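Local coordinates for uncharacterized protein (Bacteroides ovatus, PDB 3NQK) that is of unknown function but combines a DUF4973 domain of the E-set clan with a BT_3044-like C-terminal domain, at residues A[54-59]-A[98-103]; A[60-65]-A[130-135]. One frame throughout, in Å; residues are numbered along the deposited sequence.

Contact 1: residues A[54-59]-A[98-103]; sequences SQDRDI and TVHIPA
Ile-59 and Ile-101 touch through their CD1 methyls, CD1 of Ile-59 lying 3.5 Å from CD1 of Ile-101, the two side chains crossing obliquely. A shared chi1 (-64° and -65°) sets each CG1 beside its own backbone N, and CD1 extends from there to make the contact. Ile-59 is bridged to Val-99, with Ile-59 N 2.9 Å from Val-99 O, and Arg-57 to Ile-101, with Ile-101 N 2.9 Å from Arg-57 O; both pairs bond in both directions. They lie two residues apart along each antiparallel strand, so their four side chains leave from one face. The intervening non-hydrogen-bonded pair uses the other face, where His-100 ND1 donates to Asp-58 OD1 over 3.0 Å from above the carboxylate plane. Ala-103 turns CB toward residues 54-56, which lead into strand 57-63, packing it 3.8 Å from Ser-54 C. Asp-56 OD2 takes a weak bond from His-100 NE2. The isoleucine-bearing face packs on a second sheet: Ile-59 on Ile-45 and Ile-101 on Val-47 of strand 38-48, Val-99 on Leu-110 of strand 107-115, and Ile-59 also on Val-13 of strand 12-15, consistent with an immunoglobulin-like beta sandwich of the E-set kind.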
loop_
_atom_site.group_PDB
_atom_site.type_symbol
_atom_site.label_atom_id
_atom_site.label_comp_id
_atom_site.label_asym_id
_atom_site.label_seq_id
_atom_site.Cartn_x
_atom_site.Cartn_y
_atom_site.Cartn_z
ATOM N N SER A 54 20.182 11.588 -17.219
ATOM C CA SER A 54 20.116 12.056 -18.595
ATOM C C SER A 54 20.431 10.959 -19.617
ATOM O O SER A 54 20.585 11.240 -20.797
ATOM C CB SER A 54 21.069 13.239 -18.783
ATOM O OG SER A 54 22.383 12.885 -18.401
ATOM N N GLN A 55 20.500 9.713 -19.159
ATOM C CA GLN A 55 20.821 8.577 -20.044
ATOM C C GLN A 55 19.680 7.570 -20.100
ATOM O O GLN A 55 19.102 7.230 -19.072
ATOM C CB GLN A 55 22.090 7.837 -19.545
ATOM C CG GLN A 55 23.385 8.686 -19.484
ATOM C CD GLN A 55 24.661 7.827 -19.172
ATOM O OE1 GLN A 55 24.875 6.756 -19.767
ATOM N NE2 GLN A 55 25.505 8.324 -18.268
ATOM N N ASP A 56 19.337 7.111 -21.303
ATOM C CA ASP A 56 18.510 5.924 -21.427
ATOM C C ASP A 56 19.405 4.802 -20.940
ATOM O O ASP A 56 20.556 4.711 -21.346
ATOM C CB ASP A 56 18.066 5.669 -22.878
ATOM C CG ASP A 56 16.863 6.550 -23.306
ATOM O OD1 ASP A 56 17.058 7.764 -23.600
ATOM O OD2 ASP A 56 15.742 6.001 -23.421
ATOM N N ARG A 57 18.919 4.018 -19.991
ATOM C CA ARG A 57 19.733 2.978 -19.390
ATOM C C ARG A 57 19.054 1.642 -19.494
ATOM O O ARG A 57 17.891 1.490 -19.114
ATOM C CB ARG A 57 20.024 3.301 -17.916
ATOM C CG ARG A 57 20.449 4.747 -17.681
ATOM C CD ARG A 57 20.535 5.103 -16.211
ATOM N NE ARG A 57 21.852 4.816 -15.660
ATOM C CZ ARG A 57 22.733 5.741 -15.262
ATOM N NH1 ARG A 57 22.431 7.035 -15.304
ATOM N NH2 ARG A 57 23.907 5.359 -14.764
ATOM N N ASP A 58 19.754 0.696 -20.110
ATOM C CA ASP A 58 19.341 -0.680 -20.119
ATOM C C ASP A 58 20.130 -1.371 -19.034
ATOM O O ASP A 58 21.331 -1.564 -19.168
ATOM C CB ASP A 58 19.606 -1.321 -21.492
ATOM C CG ASP A 58 18.587 -0.890 -22.544
ATOM O OD1 ASP A 58 17.358 -1.049 -22.300
ATOM O OD2 ASP A 58 19.009 -0.401 -23.616
ATOM N N ILE A 59 19.462 -1.679 -17.925
ATOM C CA ILE A 59 20.118 -2.258 -16.760
ATOM C C ILE A 59 20.028 -3.756 -16.803
ATOM O O ILE A 59 18.980 -4.307 -17.110
ATOM C CB ILE A 59 19.476 -1.730 -15.456
ATOM C CG1 ILE A 59 19.702 -0.214 -15.342
ATOM C CG2 ILE A 59 20.059 -2.450 -14.222
ATOM C CD1 ILE A 59 18.733 0.496 -14.419
ATOM N N THR A 98 16.722 -7.702 -18.266
ATOM C CA THR A 98 16.916 -6.283 -18.553
ATOM C C THR A 98 15.732 -5.406 -18.090
ATOM O O THR A 98 14.555 -5.765 -18.262
ATOM C CB THR A 98 17.151 -6.057 -20.074
ATOM O OG1 THR A 98 18.526 -6.316 -20.387
ATOM C CG2 THR A 98 16.810 -4.621 -20.484
ATOM N N VAL A 99 16.063 -4.259 -17.499
ATOM C CA VAL A 99 15.075 -3.269 -17.117
ATOM C C VAL A 99 15.446 -1.958 -17.759
ATOM O O VAL A 99 16.605 -1.551 -17.725
ATOM C CB VAL A 99 15.031 -3.076 -15.618
ATOM C CG1 VAL A 99 14.052 -2.011 -15.273
ATOM C CG2 VAL A 99 14.665 -4.411 -14.910
ATOM N N HIS A 100 14.471 -1.289 -18.352
ATOM C CA HIS A 100 14.742 -0.054 -19.042
ATOM C C HIS A 100 14.304 1.165 -18.225
ATOM O O HIS A 100 13.143 1.274 -17.820
ATOM C CB HIS A 100 14.059 -0.044 -20.411
ATOM C CG HIS A 100 14.369 1.170 -21.224
ATOM N ND1 HIS A 100 15.604 1.385 -21.799
ATOM C CD2 HIS A 100 13.616 2.255 -21.531
ATOM C CE1 HIS A 100 15.595 2.545 -22.433
ATOM N NE2 HIS A 100 14.403 3.095 -22.284
ATOM N N ILE A 101 15.245 2.076 -17.989
ATOM C CA ILE A 101 14.943 3.342 -17.358
ATOM C C ILE A 101 15.262 4.465 -18.330
ATOM O O ILE A 101 16.427 4.759 -18.586
ATOM C CB ILE A 101 15.748 3.555 -16.071
ATOM C CG1 ILE A 101 15.356 2.524 -15.031
ATOM C CG2 ILE A 101 15.506 4.967 -15.516
ATOM C CD1 ILE A 101 16.088 2.681 -13.713
ATOM N N PRO A 102 14.230 5.089 -18.885
ATOM C CA PRO A 102 14.469 6.157 -19.851
ATOM C C PRO A 102 15.091 7.375 -19.217
ATOM O O PRO A 102 15.015 7.550 -18.010
ATOM C CB PRO A 102 13.054 6.489 -20.380
ATOM C CG PRO A 102 12.113 5.935 -19.361
ATOM C CD PRO A 102 12.798 4.758 -18.752
ATOM N N ALA A 103 15.755 8.181 -20.025
ATOM C CA ALA A 103 16.256 9.452 -19.568
ATOM C C ALA A 103 15.088 10.210 -18.989
ATOM O O ALA A 103 13.958 10.044 -19.436
ATOM C CB ALA A 103 16.877 10.230 -20.729
#

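Contact 2: residues A[60-65]-A[130-135]; sequences HIAVDK and TIVDDG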
loop_
_atom_site.group_PDB
_atom_site.type_symbol
_atom_site.label_atom_id
_atom_site.label_comp_id
_atom_site.label_asym_id
_atom_site.label_seq_id
_atom_site.Cartn_x
_atom_site.Cartn_y
_atom_site.Cartn_z
ATOM N N HIS A 60 21.129 -4.428 -16.515
ATOM C CA HIS A 60 21.149 -5.894 -16.549
ATOM C C HIS A 60 21.255 -6.459 -15.149
ATOM O O HIS A 60 22.102 -6.028 -14.358
ATOM C CB HIS A 60 22.308 -6.396 -17.407
ATOM C CG HIS A 60 22.187 -6.035 -18.859
ATOM N ND1 HIS A 60 21.870 -6.961 -19.833
ATOM C CD2 HIS A 60 22.347 -4.854 -19.500
ATOM C CE1 HIS A 60 21.840 -6.361 -21.012
ATOM N NE2 HIS A 60 22.125 -5.083 -20.838
ATOM N N ILE A 61 20.379 -7.425 -14.839
ATOM C CA ILE A 61 20.352 -8.070 -13.537
ATOM C C ILE A 61 20.679 -9.547 -13.698
ATOM O O ILE A 61 20.208 -10.193 -14.629
ATOM C CB ILE A 61 18.960 -7.989 -12.898
ATOM C CG1 ILE A 61 18.328 -6.600 -13.103
ATOM C CG2 ILE A 61 19.037 -8.340 -11.437
ATOM C CD1 ILE A 61 18.942 -5.549 -12.291
ATOM N N ALA A 62 21.447 -10.092 -12.767
ATOM C CA ALA A 62 21.799 -11.515 -12.811
ATOM C C ALA A 62 21.829 -12.107 -11.418
ATOM O O ALA A 62 22.119 -11.405 -10.432
ATOM C CB ALA A 62 23.154 -11.717 -13.502
ATOM N N VAL A 63 21.482 -13.389 -11.330
ATOM C CA VAL A 63 21.579 -14.113 -10.091
ATOM C C VAL A 63 23.074 -14.244 -9.753
ATOM O O VAL A 63 23.889 -14.438 -10.641
ATOM C CB VAL A 63 20.934 -15.500 -10.220
ATOM C CG1 VAL A 63 21.095 -16.301 -8.932
ATOM C CG2 VAL A 63 19.458 -15.356 -10.594
ATOM N N ASP A 64 23.429 -14.049 -8.484
ATOM C CA ASP A 64 24.841 -14.035 -8.074
ATOM C C ASP A 64 25.149 -15.155 -7.080
ATOM O O ASP A 64 25.112 -14.958 -5.863
ATOM C CB ASP A 64 25.209 -12.677 -7.470
ATOM C CG ASP A 64 26.702 -12.561 -7.133
ATOM O OD1 ASP A 64 27.491 -13.435 -7.556
ATOM O OD2 ASP A 64 27.083 -11.576 -6.471
ATOM N N LYS A 65 25.505 -16.313 -7.619
ATOM C CA LYS A 65 25.816 -17.478 -6.819
ATOM C C LYS A 65 26.873 -17.143 -5.733
ATOM O O LYS A 65 26.662 -17.414 -4.526
ATOM C CB LYS A 65 26.336 -18.604 -7.752
ATOM C CG LYS A 65 26.297 -20.025 -7.167
ATOM C CD LYS A 65 26.749 -21.097 -8.218
ATOM N N THR A 130 22.366 -9.207 -8.402
ATOM C CA THR A 130 23.426 -8.254 -8.581
ATOM C C THR A 130 23.181 -7.511 -9.896
ATOM O O THR A 130 22.591 -8.060 -10.839
ATOM C CB THR A 130 24.822 -8.961 -8.617
ATOM O OG1 THR A 130 25.869 -7.989 -8.512
ATOM C CG2 THR A 130 24.997 -9.746 -9.913
ATOM N N ILE A 131 23.568 -6.251 -9.932
ATOM C CA ILE A 131 23.463 -5.456 -11.143
ATOM C C ILE A 131 24.779 -5.525 -11.844
ATOM O O ILE A 131 25.741 -4.864 -11.437
ATOM C CB ILE A 131 23.141 -4.003 -10.825
ATOM C CG1 ILE A 131 21.725 -3.898 -10.299
ATOM C CG2 ILE A 131 23.306 -3.127 -12.066
ATOM C CD1 ILE A 131 21.320 -2.538 -9.968
ATOM N N VAL A 132 24.841 -6.335 -12.898
ATOM C CA VAL A 132 26.085 -6.547 -13.626
ATOM C C VAL A 132 26.412 -5.403 -14.644
ATOM O O VAL A 132 27.516 -5.343 -15.163
ATOM C CB VAL A 132 26.085 -7.941 -14.347
ATOM C CG1 VAL A 132 25.883 -9.047 -13.336
ATOM C CG2 VAL A 132 25.006 -8.006 -15.423
ATOM N N ASP A 133 25.441 -4.513 -14.901
ATOM C CA ASP A 133 25.640 -3.333 -15.816
ATOM C C ASP A 133 24.575 -2.271 -15.536
ATOM O O ASP A 133 23.385 -2.529 -15.707
ATOM C CB ASP A 133 25.570 -3.760 -17.296
ATOM C CG ASP A 133 25.665 -2.549 -18.285
ATOM O OD1 ASP A 133 26.205 -1.480 -17.908
ATOM O OD2 ASP A 133 25.221 -2.694 -19.442
ATOM N N ASP A 134 25.009 -1.072 -15.133
ATOM C CA ASP A 134 24.061 0.009 -14.716
ATOM C C ASP A 134 23.557 0.880 -15.873
ATOM O O ASP A 134 22.975 1.949 -15.640
ATOM C CB ASP A 134 24.686 0.902 -13.607
ATOM C CG ASP A 134 25.885 1.729 -14.097
ATOM O OD1 ASP A 134 26.178 1.742 -15.314
ATOM O OD2 ASP A 134 26.525 2.379 -13.252
ATOM N N GLY A 135 23.828 0.453 -17.110
ATOM C CA GLY A 135 23.305 1.135 -18.301
ATOM C C GLY A 135 24.076 2.363 -18.757
ATOM O O GLY A 135 23.803 2.897 -19.838
HETATM O O HOH W 1 22.990 -2.199 -21.774
#
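His-60 and Asp-133 run side by side and point the same way, their ring and carboxylate planes only 14° apart. The nearest ring atom, His-60 CD2, is 3.6 Å from Asp-133 OD2. A water in the ring plane joins them, 3.2 Å from His-60 NE2 and donating to Asp-133 OD2, while His-60 ND1 is bonded to Glu-97. In the backbone, His-60 N donates to Asp-133 O, but His-60 O receives only a weak bond from Val-132 N (131° at the hydrogen); here the register slips by one residue, a beta bulge. The extra residue, Val-132, packs CG2 against CB of His-60. Asp-133 OD1 accepts from Gly-135 N at 3.2 Å, an Asx turn, so OD1 serves the turn and OD2 the water. An alanine in place of Asp-133 would probably leave this N-H and the water without their carboxylate acceptor and the turn freer to move. Next, Ile-61 reaches across with CD1 to CG1 of Ile-131, 3.8 Å away, in a non-hydrogen-bonded pair. The following pair, Ala-62 with Thr-130, is hydrogen-bonded in both directions, the N-H of Ala-62 meeting Thr-130 O at 3.0 Å and 167°; Ala-62 CB meets Val-132 CG1. Asp-64, the N-cap residue of helix 65-76, packs CB 3.8 Å from Thr-130 CG2, and its OD2 bonds to Thr-67 in the first turn. Strand 57-63 is followed, after Asp-64 alone, by that helix, while its partner strand 125-133 also pairs with strands 86-87 and 149-157, and Ile-61 and Ile-131 both lie on Phe-15 of strand 12-15.

In the fold
Contacts 1 and 2 share strand 57-63, and their centres lie 14 Å apart. Its N-terminal half pairs with strand 98-101 and its C-terminal half with strand 125-133. Ile-59 bonds to Val-99 and the adjacent His-60 to the 132-133 backbone; because successive residues of a strand direct their N-H and C=O to opposite edges, 98-101 and 125-133 flank it. Along the chain the segments alternate, 54-59, 60-65, 98-103 and 130-135, so the two pairings cross along the chain. Between them, Arg-57 NE and Asp-134 O are 3.1 Å apart, a probable hydrogen bond. All four segments fall in the DUF4973 region, and strand 57-63 brings stretches far apart in sequence into one mixed sheet.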